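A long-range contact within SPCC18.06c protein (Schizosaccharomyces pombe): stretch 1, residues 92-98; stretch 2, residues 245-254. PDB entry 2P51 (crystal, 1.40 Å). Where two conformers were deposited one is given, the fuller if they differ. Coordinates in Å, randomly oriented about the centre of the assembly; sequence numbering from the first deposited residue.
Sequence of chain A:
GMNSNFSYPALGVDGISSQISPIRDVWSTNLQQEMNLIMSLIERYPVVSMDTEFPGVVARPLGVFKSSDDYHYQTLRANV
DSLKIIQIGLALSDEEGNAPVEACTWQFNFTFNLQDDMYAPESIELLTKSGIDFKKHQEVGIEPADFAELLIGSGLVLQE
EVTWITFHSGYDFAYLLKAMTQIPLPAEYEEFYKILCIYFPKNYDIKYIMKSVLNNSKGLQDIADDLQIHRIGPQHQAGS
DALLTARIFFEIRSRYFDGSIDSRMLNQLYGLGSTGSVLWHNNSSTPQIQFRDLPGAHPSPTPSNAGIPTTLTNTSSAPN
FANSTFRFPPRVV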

# COMPACT_ATOMS: atom_id res chain seq x y z
N LEU A 92 -3.17 10.47 -3.23
CA LEU A 92 -4.18 10.71 -4.26
C LEU A 92 -3.59 11.58 -5.37
O LEU A 92 -2.85 12.52 -5.12
CB LEU A 92 -5.40 11.40 -3.72
CG LEU A 92 -6.47 10.50 -3.05
CD1 LEU A 92 -5.97 9.57 -1.98
CD2 LEU A 92 -7.57 11.45 -2.51
N SER A 93 -4.00 11.24 -6.61
CA SER A 93 -3.65 12.04 -7.75
C SER A 93 -4.86 12.09 -8.68
O SER A 93 -5.70 11.20 -8.68
CB SER A 93 -2.49 11.38 -8.53
OG SER A 93 -1.33 11.09 -7.73
N ASP A 94 -4.86 13.13 -9.52
CA ASP A 94 -5.82 13.11 -10.65
C ASP A 94 -5.24 12.25 -11.77
O ASP A 94 -4.16 11.63 -11.66
CB ASP A 94 -6.21 14.52 -11.11
CG ASP A 94 -5.12 15.26 -11.84
OD1 ASP A 94 -4.03 14.74 -12.18
OD2 ASP A 94 -5.32 16.46 -12.09
N GLU A 95 -5.96 12.18 -12.89
CA GLU A 95 -5.56 11.25 -13.95
C GLU A 95 -4.35 11.71 -14.74
O GLU A 95 -3.86 10.97 -15.64
CB GLU A 95 -6.77 11.11 -14.87
CG GLU A 95 -7.95 10.43 -14.19
CD GLU A 95 -7.87 8.91 -14.20
OE1 GLU A 95 -6.80 8.34 -14.59
OE2 GLU A 95 -8.90 8.30 -13.83
N GLU A 96 -3.88 12.92 -14.42
CA GLU A 96 -2.63 13.36 -15.10
C GLU A 96 -1.53 13.57 -14.07
O GLU A 96 -0.52 14.20 -14.40
CB GLU A 96 -2.94 14.57 -15.94
CG GLU A 96 -3.60 14.21 -17.27
CD GLU A 96 -2.85 13.30 -18.23
OE1 GLU A 96 -1.61 13.15 -18.22
OE2 GLU A 96 -3.55 12.69 -19.09
N GLY A 97 -1.69 12.99 -12.88
CA GLY A 97 -0.61 12.94 -11.90
C GLY A 97 -0.53 14.12 -10.95
O GLY A 97 0.41 14.22 -10.15
N ASN A 98 -1.52 15.02 -11.00
CA ASN A 98 -1.44 16.15 -10.06
C ASN A 98 -2.00 15.73 -8.71
O ASN A 98 -3.09 15.14 -8.65
CB ASN A 98 -2.24 17.33 -10.58
CG ASN A 98 -1.81 17.74 -11.98
OD1 ASN A 98 -0.69 18.21 -12.17
ND2 ASN A 98 -2.69 17.57 -12.95
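Stretch 2, residues 245-254: TARIFFEIRS

A tight turn can serve as a docking surface for a helix when its backbone supplies much of the contact, and this pair of stretches illustrates the principle. Stretch 2 is helical throughout, belonging to a longer helix that extends beyond it in both directions, with regular i to i+4 hydrogen bonds such as Phe250 N to Ala246 O (3.1 Å) and Arg253 N to Phe249 O (2.9 Å). Ala246, Phe250 and Arg253, spaced by four and three residues, all direct their CA-to-CB bonds toward stretch 1 and form one stripe along the helix. From Ser93 to Glu96 the chain runs roughly the same way as the helix, Ser93 lying against Ala246 and Phe250 and Glu95 and Glu96 reaching Arg253, before it turns back at Gly97.

Stretch 1 enters as the end of a strand. Leu92 points away and takes no part, while Ser93 turns toward the helix: its OG lies 3.9 Å from Ala246 CB, and its CB lies 3.7 Å from Phe250 CE2. The chain then leaves the strand for a type I turn from Asp94 to Gly97, closed by a hydrogen bond from Gly97 N to Asp94 O (3.1 Å). The carboxylate of Asp94 braces the turn from within, its OD1 accepting from Glu96 N at 2.9 Å and from Asn98 N at 2.8 Å. The helix meets mainly the backbone here, with Asp94 O 3.4 Å from Phe250 CZ.

Glu95 points its CB away from the helix, yet its carbonyl makes the polar anchor of the contact. Glu95 O accepts hydrogen bonds from both Arg253 NH2 (2.9 Å) and Arg253 NH1 (3.0 Å), lying near the guanidinium plane as such a forked arrangement requires. The neighbouring Glu96 also starts away, but its end comes back toward the helix, and its OE1 forms a salt bridge with Arg253 NH2 at 3.1 Å. Arg253 thus joins a backbone oxygen and a side-chain charge of consecutive residues.

At Gly97 the backbone passes closest to the helix, with its CA 5.9 Å from Phe250 CA. Gly97 CA sits 3.4 Å from the centroid of the Phe250 ring, only 5° off the ring normal, a CH-pi contact squarely over the face; Gly97 N is 3.5 Å from Phe250 CE1. The absence of a side chain matters twice: an ideal CB would fall 3.0 Å from Phe250 CG, and the positive phi of 88° would in any case jam it against the preceding carbonyl. Asn98 then points away, its ND2 hydrogen-bonded to Asp94 OD2 (3.0 Å). The whole contact buries 260 Å², summed over both sides, a modest area in which one aromatic ring and one guanidinium do most of the helix's work.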

# COMPACT_ATOMS: atom_id res chain seq x y z
N THR A 245 5.54 6.08 -5.26
CA THR A 245 4.86 5.13 -6.13
C THR A 245 3.99 5.88 -7.13
O THR A 245 4.04 5.60 -8.35
CB THR A 245 3.99 4.17 -5.29
OG1 THR A 245 4.89 3.41 -4.44
CG2 THR A 245 3.25 3.15 -6.14
N ALA A 246 3.21 6.84 -6.66
CA ALA A 246 2.37 7.62 -7.61
C ALA A 246 3.23 8.30 -8.66
O ALA A 246 2.96 8.29 -9.88
CB ALA A 246 1.58 8.67 -6.85
N ARG A 247 4.29 8.97 -8.19
CA ARG A 247 5.09 9.74 -9.15
C ARG A 247 5.77 8.82 -10.16
O ARG A 247 5.82 9.17 -11.36
CB ARG A 247 6.12 10.62 -8.41
CG ARG A 247 5.39 11.57 -7.47
CD ARG A 247 6.33 12.46 -6.72
NE ARG A 247 5.53 13.66 -6.39
CZ ARG A 247 6.08 14.67 -5.72
NH1 ARG A 247 7.37 14.54 -5.38
NH2 ARG A 247 5.29 15.70 -5.48
N ILE A 248 6.29 7.68 -9.75
CA ILE A 248 6.88 6.74 -10.72
C ILE A 248 5.82 6.24 -11.72
O ILE A 248 6.11 6.09 -12.93
CB ILE A 248 7.58 5.59 -9.97
CG1 ILE A 248 8.88 6.03 -9.26
CG2 ILE A 248 7.89 4.44 -10.92
CD1 ILE A 248 9.19 4.97 -8.19
N PHE A 249 4.62 5.98 -11.20
CA PHE A 249 3.58 5.47 -12.12
C PHE A 249 3.35 6.44 -13.26
O PHE A 249 3.34 6.04 -14.43
CB PHE A 249 2.24 5.21 -11.38
CG PHE A 249 1.12 4.85 -12.36
CD1 PHE A 249 1.07 3.58 -12.93
CD2 PHE A 249 0.14 5.79 -12.68
CE1 PHE A 249 0.05 3.26 -13.81
CE2 PHE A 249 -0.88 5.46 -13.56
CZ PHE A 249 -0.92 4.21 -14.14
N PHE A 250 3.18 7.74 -12.96
CA PHE A 250 2.83 8.67 -14.05
C PHE A 250 4.03 8.82 -15.00
O PHE A 250 3.86 8.97 -16.22
CB PHE A 250 2.34 10.00 -13.51
CG PHE A 250 0.92 9.80 -12.93
CD1 PHE A 250 -0.15 9.74 -13.80
CD2 PHE A 250 0.72 9.65 -11.56
CE1 PHE A 250 -1.44 9.55 -13.32
CE2 PHE A 250 -0.57 9.49 -11.07
CZ PHE A 250 -1.63 9.45 -11.94
N GLU A 251 5.24 8.74 -14.43
CA GLU A 251 6.41 8.91 -15.32
C GLU A 251 6.55 7.69 -16.23
O GLU A 251 6.87 7.87 -17.42
CB GLU A 251 7.69 9.13 -14.50
CG GLU A 251 8.91 9.46 -15.34
CD GLU A 251 8.81 10.71 -16.18
OE1 GLU A 251 7.94 11.55 -15.85
OE2 GLU A 251 9.60 10.86 -17.15
N ILE A 252 6.36 6.48 -15.74
CA ILE A 252 6.41 5.26 -16.55
C ILE A 252 5.31 5.28 -17.60
O ILE A 252 5.49 4.93 -18.78
CB ILE A 252 6.24 4.05 -15.57
CG1 ILE A 252 7.55 3.80 -14.79
CG2 ILE A 252 5.66 2.83 -16.23
CD1 ILE A 252 7.12 2.79 -13.66
N ARG A 253 4.09 5.73 -17.19
CA ARG A 253 2.98 5.82 -18.13
C ARG A 253 3.35 6.75 -19.27
O ARG A 253 3.09 6.49 -20.45
CB ARG A 253 1.74 6.35 -17.43
CG ARG A 253 0.49 6.19 -18.29
CD ARG A 253 -0.74 6.70 -17.53
NE ARG A 253 -0.68 8.16 -17.52
CZ ARG A 253 -1.71 8.92 -17.11
NH1 ARG A 253 -2.85 8.36 -16.64
NH2 ARG A 253 -1.54 10.23 -17.16
N SER A 254 3.96 7.90 -18.94
CA SER A 254 4.38 8.84 -19.99
C SER A 254 5.50 8.32 -20.87
O SER A 254 5.44 8.44 -22.10
CB SER A 254 4.84 10.12 -19.29
OG SER A 254 5.28 11.04 -20.26